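Local coordinates for protein luciferase-like monooxygenase (Streptomyces bottropensis, PDB 7BIP) that probably acts as a monooxygenase that incorporates oxygen into an aromatic polyketide during rishirilide biosynthesis, at residues P168-P180 and G190-R202. Numbering follows the deposited sequence.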
loop_
_atom_site.group_PDB
_atom_site.type_symbol
_atom_site.label_atom_id
_atom_site.label_comp_id
_atom_site.label_asym_id
_atom_site.label_seq_id
_atom_site.Cartn_x
_atom_site.Cartn_y
_atom_site.Cartn_z
ATOM N N PRO A 168 15.413 -1.213 16.173
ATOM C CA PRO A 168 16.051 -0.810 14.914
ATOM C C PRO A 168 15.119 -0.802 13.706
ATOM O O PRO A 168 15.442 -0.203 12.689
ATOM C CB PRO A 168 17.152 -1.865 14.729
ATOM C CG PRO A 168 16.632 -3.075 15.445
ATOM C CD PRO A 168 15.846 -2.553 16.618
ATOM N N HIS A 169 13.966 -1.452 13.847
ATOM C CA HIS A 169 13.004 -1.656 12.771
ATOM C C HIS A 169 11.842 -2.457 13.345
ATOM O O HIS A 169 11.926 -2.920 14.491
ATOM C CB HIS A 169 13.659 -2.367 11.575
ATOM C CG HIS A 169 14.411 -3.611 11.932
ATOM N ND1 HIS A 169 13.784 -4.773 12.318
ATOM C CD2 HIS A 169 15.739 -3.880 11.935
ATOM C CE1 HIS A 169 14.693 -5.701 12.568
ATOM N NE2 HIS A 169 15.887 -5.186 12.334
ATOM N N PRO A 170 10.734 -2.606 12.619
ATOM C CA PRO A 170 9.660 -3.480 13.101
ATOM C C PRO A 170 10.163 -4.891 13.379
ATOM O O PRO A 170 11.115 -5.374 12.758
ATOM C CB PRO A 170 8.657 -3.465 11.947
ATOM C CG PRO A 170 8.884 -2.165 11.280
ATOM C CD PRO A 170 10.371 -1.962 11.341
ATOM N N ARG A 171 9.510 -5.546 14.339
ATOM C CA ARG A 171 9.771 -6.956 14.609
ATOM C C ARG A 171 9.680 -7.755 13.317
ATOM O O ARG A 171 8.779 -7.540 12.506
ATOM C CB ARG A 171 8.755 -7.493 15.621
ATOM C CG ARG A 171 9.103 -8.878 16.185
ATOM C CD ARG A 171 7.969 -9.424 17.053
ATOM N NE ARG A 171 7.638 -8.525 18.153
ATOM C CZ ARG A 171 8.244 -8.535 19.335
ATOM N NH1 ARG A 171 9.221 -9.402 19.569
ATOM N NH2 ARG A 171 7.873 -7.676 20.280
ATOM N N ILE A 172 10.620 -8.681 13.126
ATOM C CA ILE A 172 10.628 -9.569 11.966
ATOM C C ILE A 172 10.230 -10.963 12.435
ATOM O O ILE A 172 10.837 -11.505 13.365
ATOM C CB ILE A 172 12.009 -9.597 11.283
ATOM C CG1 ILE A 172 12.336 -8.244 10.640
ATOM C CG2 ILE A 172 12.074 -10.698 10.211
ATOM C CD1 ILE A 172 13.772 -8.177 10.088
ATOM N N LEU A 173 9.210 -11.540 11.801
ATOM C CA LEU A 173 8.825 -12.920 12.059
ATOM C C LEU A 173 8.908 -13.713 10.764
ATOM O O LEU A 173 8.585 -13.197 9.691
ATOM C CB LEU A 173 7.407 -13.012 12.640
ATOM C CG LEU A 173 7.223 -12.153 13.887
ATOM C CD1 LEU A 173 6.520 -10.865 13.497
ATOM C CD2 LEU A 173 6.449 -12.914 14.956
ATOM N N VAL A 174 9.336 -14.966 10.864
ATOM C CA VAL A 174 9.501 -15.833 9.702
ATOM C C VAL A 174 8.481 -16.955 9.805
ATOM O O VAL A 174 8.443 -17.681 10.806
ATOM C CB VAL A 174 10.932 -16.383 9.608
ATOM C CG1 VAL A 174 11.011 -17.461 8.544
ATOM C CG2 VAL A 174 11.891 -15.239 9.297
ATOM N N ALA A 175 7.651 -17.090 8.777
ATOM C CA ALA A 175 6.607 -18.103 8.794
ATOM C C ALA A 175 7.199 -19.449 8.420
ATOM O O ALA A 175 7.941 -19.561 7.440
ATOM C CB ALA A 175 5.478 -17.739 7.832
ATOM N N THR A 176 6.893 -20.471 9.211
ATOM C CA THR A 176 7.275 -21.823 8.836
ATOM C C THR A 176 6.111 -22.764 9.113
ATOM O O THR A 176 5.631 -22.865 10.248
ATOM C CB THR A 176 8.566 -22.270 9.544
ATOM O OG1 THR A 176 8.947 -23.570 9.071
ATOM C CG2 THR A 176 8.436 -22.276 11.066
ATOM N N ALA A 177 5.604 -23.365 8.036
ATOM C CA ALA A 177 4.793 -24.570 8.086
ATOM C C ALA A 177 5.574 -25.790 7.641
ATOM O O ALA A 177 5.045 -26.904 7.685
ATOM C CB ALA A 177 3.562 -24.425 7.186
ATOM N N LYS A 178 6.825 -25.593 7.236
ATOM C CA LYS A 178 7.532 -26.477 6.321
ATOM C C LYS A 178 8.420 -27.465 7.057
ATOM O O LYS A 178 8.227 -28.681 6.989
ATOM C CB LYS A 178 8.435 -25.635 5.387
ATOM C CG LYS A 178 7.796 -24.425 4.727
ATOM C CD LYS A 178 8.239 -23.126 5.386
ATOM C CE LYS A 178 7.395 -22.002 4.840
ATOM N NZ LYS A 178 6.060 -22.576 4.561
ATOM N N THR A 179 9.437 -26.922 7.717
ATOM C CA THR A 179 10.648 -27.545 8.206
ATOM C C THR A 179 10.995 -26.935 9.556
ATOM O O THR A 179 11.100 -25.706 9.659
ATOM C CB THR A 179 11.807 -27.304 7.230
ATOM O OG1 THR A 179 12.251 -25.940 7.385
ATOM C CG2 THR A 179 11.382 -27.529 5.780
ATOM N N PRO A 180 11.165 -27.731 10.613
ATOM C CA PRO A 180 11.652 -27.155 11.876
ATOM C C PRO A 180 13.020 -26.497 11.750
ATOM O O PRO A 180 13.354 -25.647 12.582
ATOM C CB PRO A 180 11.681 -28.363 12.817
ATOM C CG PRO A 180 10.650 -29.289 12.261
ATOM C CD PRO A 180 10.748 -29.138 10.768
ATOM N N GLY A 190 17.693 -14.051 15.343
ATOM C CA GLY A 190 16.947 -13.193 16.241
ATOM C C GLY A 190 15.530 -12.905 15.805
ATOM O O GLY A 190 14.903 -11.984 16.347
ATOM N N HIS A 191 15.004 -13.662 14.849
ATOM C CA HIS A 191 13.668 -13.395 14.333
ATOM C C HIS A 191 12.610 -14.122 15.154
ATOM O O HIS A 191 12.879 -15.118 15.833
ATOM C CB HIS A 191 13.550 -13.822 12.868
ATOM C CG HIS A 191 14.483 -13.103 11.946
ATOM N ND1 HIS A 191 14.936 -11.825 12.193
ATOM C CD2 HIS A 191 15.035 -13.479 10.768
ATOM C CE1 HIS A 191 15.730 -11.445 11.206
ATOM N NE2 HIS A 191 15.800 -12.428 10.326
ATOM N N GLY A 192 11.386 -13.617 15.067
ATOM C CA GLY A 192 10.237 -14.354 15.541
ATOM C C GLY A 192 9.851 -15.441 14.561
ATOM O O GLY A 192 10.458 -15.621 13.508
ATOM N N VAL A 193 8.807 -16.185 14.909
ATOM C CA VAL A 193 8.387 -17.317 14.094
ATOM C C VAL A 193 6.862 -17.363 14.024
ATOM O O VAL A 193 6.159 -16.959 14.956
ATOM C CB VAL A 193 9.007 -18.636 14.641
ATOM C CG1 VAL A 193 8.329 -19.098 15.933
ATOM C CG2 VAL A 193 9.003 -19.717 13.590
ATOM N N MET A 194 6.346 -17.810 12.879
ATOM C CA MET A 194 4.915 -18.031 12.697
ATOM C C MET A 194 4.711 -19.498 12.349
ATOM O O MET A 194 5.267 -19.985 11.363
ATOM C CB MET A 194 4.343 -17.111 11.612
ATOM C CG MET A 194 4.929 -15.695 11.648
ATOM S SD MET A 194 4.252 -14.618 10.367
ATOM C CE MET A 194 2.933 -13.864 11.304
ATOM N N LEU A 195 3.941 -20.205 13.174
ATOM C CA LEU A 195 3.714 -21.632 13.011
ATOM C C LEU A 195 2.277 -21.887 12.569
ATOM O O LEU A 195 1.413 -21.009 12.645
ATOM C CB LEU A 195 4.017 -22.386 14.315
ATOM C CG LEU A 195 5.390 -22.143 14.953
ATOM C CD1 LEU A 195 5.629 -23.126 16.099
ATOM C CD2 LEU A 195 6.490 -22.266 13.923
ATOM N N VAL A 196 2.028 -23.116 12.118
ATOM C CA VAL A 196 0.738 -23.463 11.516
ATOM C C VAL A 196 0.151 -24.678 12.223
ATOM O O VAL A 196 0.253 -25.812 11.726
ATOM C CB VAL A 196 0.882 -23.698 10.005
ATOM C CG1 VAL A 196 -0.489 -23.892 9.357
ATOM C CG2 VAL A 196 1.604 -22.509 9.370
ATOM N N PRO A 197 -0.474 -24.490 13.386
ATOM C CA PRO A 197 -0.966 -25.649 14.147
ATOM C C PRO A 197 -2.144 -26.336 13.495
ATOM O O PRO A 197 -2.402 -27.506 13.799
ATOM C CB PRO A 197 -1.368 -25.035 15.494
ATOM C CG PRO A 197 -1.691 -23.613 15.157
ATOM C CD PRO A 197 -0.682 -23.228 14.110
ATOM N N SER A 198 -2.862 -25.654 12.609
ATOM C CA SER A 198 -4.079 -26.216 12.044
ATOM C C SER A 198 -3.807 -27.323 11.034
ATOM O O SER A 198 -4.742 -28.039 10.663
ATOM C CB SER A 198 -4.909 -25.105 11.402
ATOM O OG SER A 198 -4.244 -24.557 10.281
ATOM N N ILE A 199 -2.560 -27.494 10.597
ATOM C CA ILE A 199 -2.222 -28.557 9.655
ATOM C C ILE A 199 -1.225 -29.520 10.284
ATOM O O ILE A 199 -1.116 -30.676 9.864
ATOM C CB ILE A 199 -1.667 -27.979 8.339
ATOM C CG1 ILE A 199 -0.284 -27.368 8.566
ATOM C CG2 ILE A 199 -2.626 -26.947 7.765
ATOM C CD1 ILE A 199 0.510 -27.153 7.301
ATOM N N ASN A 200 -0.502 -29.064 11.282
ATOM C CA ASN A 200 0.543 -29.916 11.826
ATOM C C ASN A 200 0.083 -30.602 13.107
ATOM O O ASN A 200 -0.748 -30.062 13.843
ATOM C CB ASN A 200 1.810 -29.103 12.110
ATOM C CG ASN A 200 2.510 -28.647 10.841
ATOM O OD1 ASN A 200 2.988 -27.515 10.750
ATOM N ND2 ASN A 200 2.573 -29.534 9.854
ATOM N N PRO A 201 0.598 -31.798 13.396
ATOM C CA PRO A 201 0.250 -32.461 14.658
ATOM C C PRO A 201 0.755 -31.668 15.853
ATOM O O PRO A 201 1.757 -30.956 15.776
ATOM C CB PRO A 201 0.949 -33.822 14.556
ATOM C CG PRO A 201 1.258 -34.003 13.110
ATOM C CD PRO A 201 1.478 -32.631 12.558
ATOM N N ARG A 202 0.036 -31.806 16.969
ATOM C CA ARG A 202 0.379 -31.094 18.197
ATOM C C ARG A 202 1.838 -31.304 18.584
ATOM O O ARG A 202 2.569 -30.347 18.867
ATOM C CB ARG A 202 -0.547 -31.559 19.322
ATOM C CG ARG A 202 -0.304 -30.889 20.654
ATOM C CD ARG A 202 -0.353 -31.904 21.782
ATOM N NE ARG A 202 -1.724 -32.280 22.110
ATOM C CZ ARG A 202 -2.105 -33.497 22.483
ATOM N NH1 ARG A 202 -1.212 -34.473 22.595
ATOM N NH2 ARG A 202 -3.381 -33.738 22.758
HETATM O O HOH W 1 4.310 -24.873 11.778
#
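Four backbone hydrogen bonds, linking Ile172, Val174 and Thr176 to Gly192 and Met194, join strands 171-175 and 192-195 as parallel neighbours of a beta-alpha-beta unit in the TIM barrel, with helix 180-188 as the crossover. Gly192 N donates a hydrogen bond to Ile172 O (2.8 Å), in the carbonyl plane, and Gly192 O in turn accepts from Val174 N, which sits well above that carbonyl's plane. Val174 O accepts from Met194 N, and Met194 O receives Thr176 N at 2.7 Å, nearly straight (169°). Glycine suits its place because a CB there would run into Leu173 CD2. Beyond the last direct bond the chains splay, and one water bridges them, donating to Thr176 O (2.8 Å) and accepting from Val196 N. Outward, Leu173 and Ala175 bond to strand 103-107, Val193 to Asp227, and His191 O to Tyr212.

Leu173 CB packs on Met194 CG, near His229 of the next strand. On the helix side, Ile172 CG2 sits over the centre of the His191 ring, 3.7 Å from the centroid, a CH-pi contact; Val174 CG2 approaches the same ring obliquely. Replacing His191 by alanine would probably leave both methyls without that flat surface and open a gap beside the strand. Thr176 turns CG2 onto Val193 CG2 (3.6 Å), while its hydroxyl is hydrogen-bonded to that of Ser182 in the crossover helix. Main-chain hydrogen bonds thus set the register, and side-chain packing covers the faces.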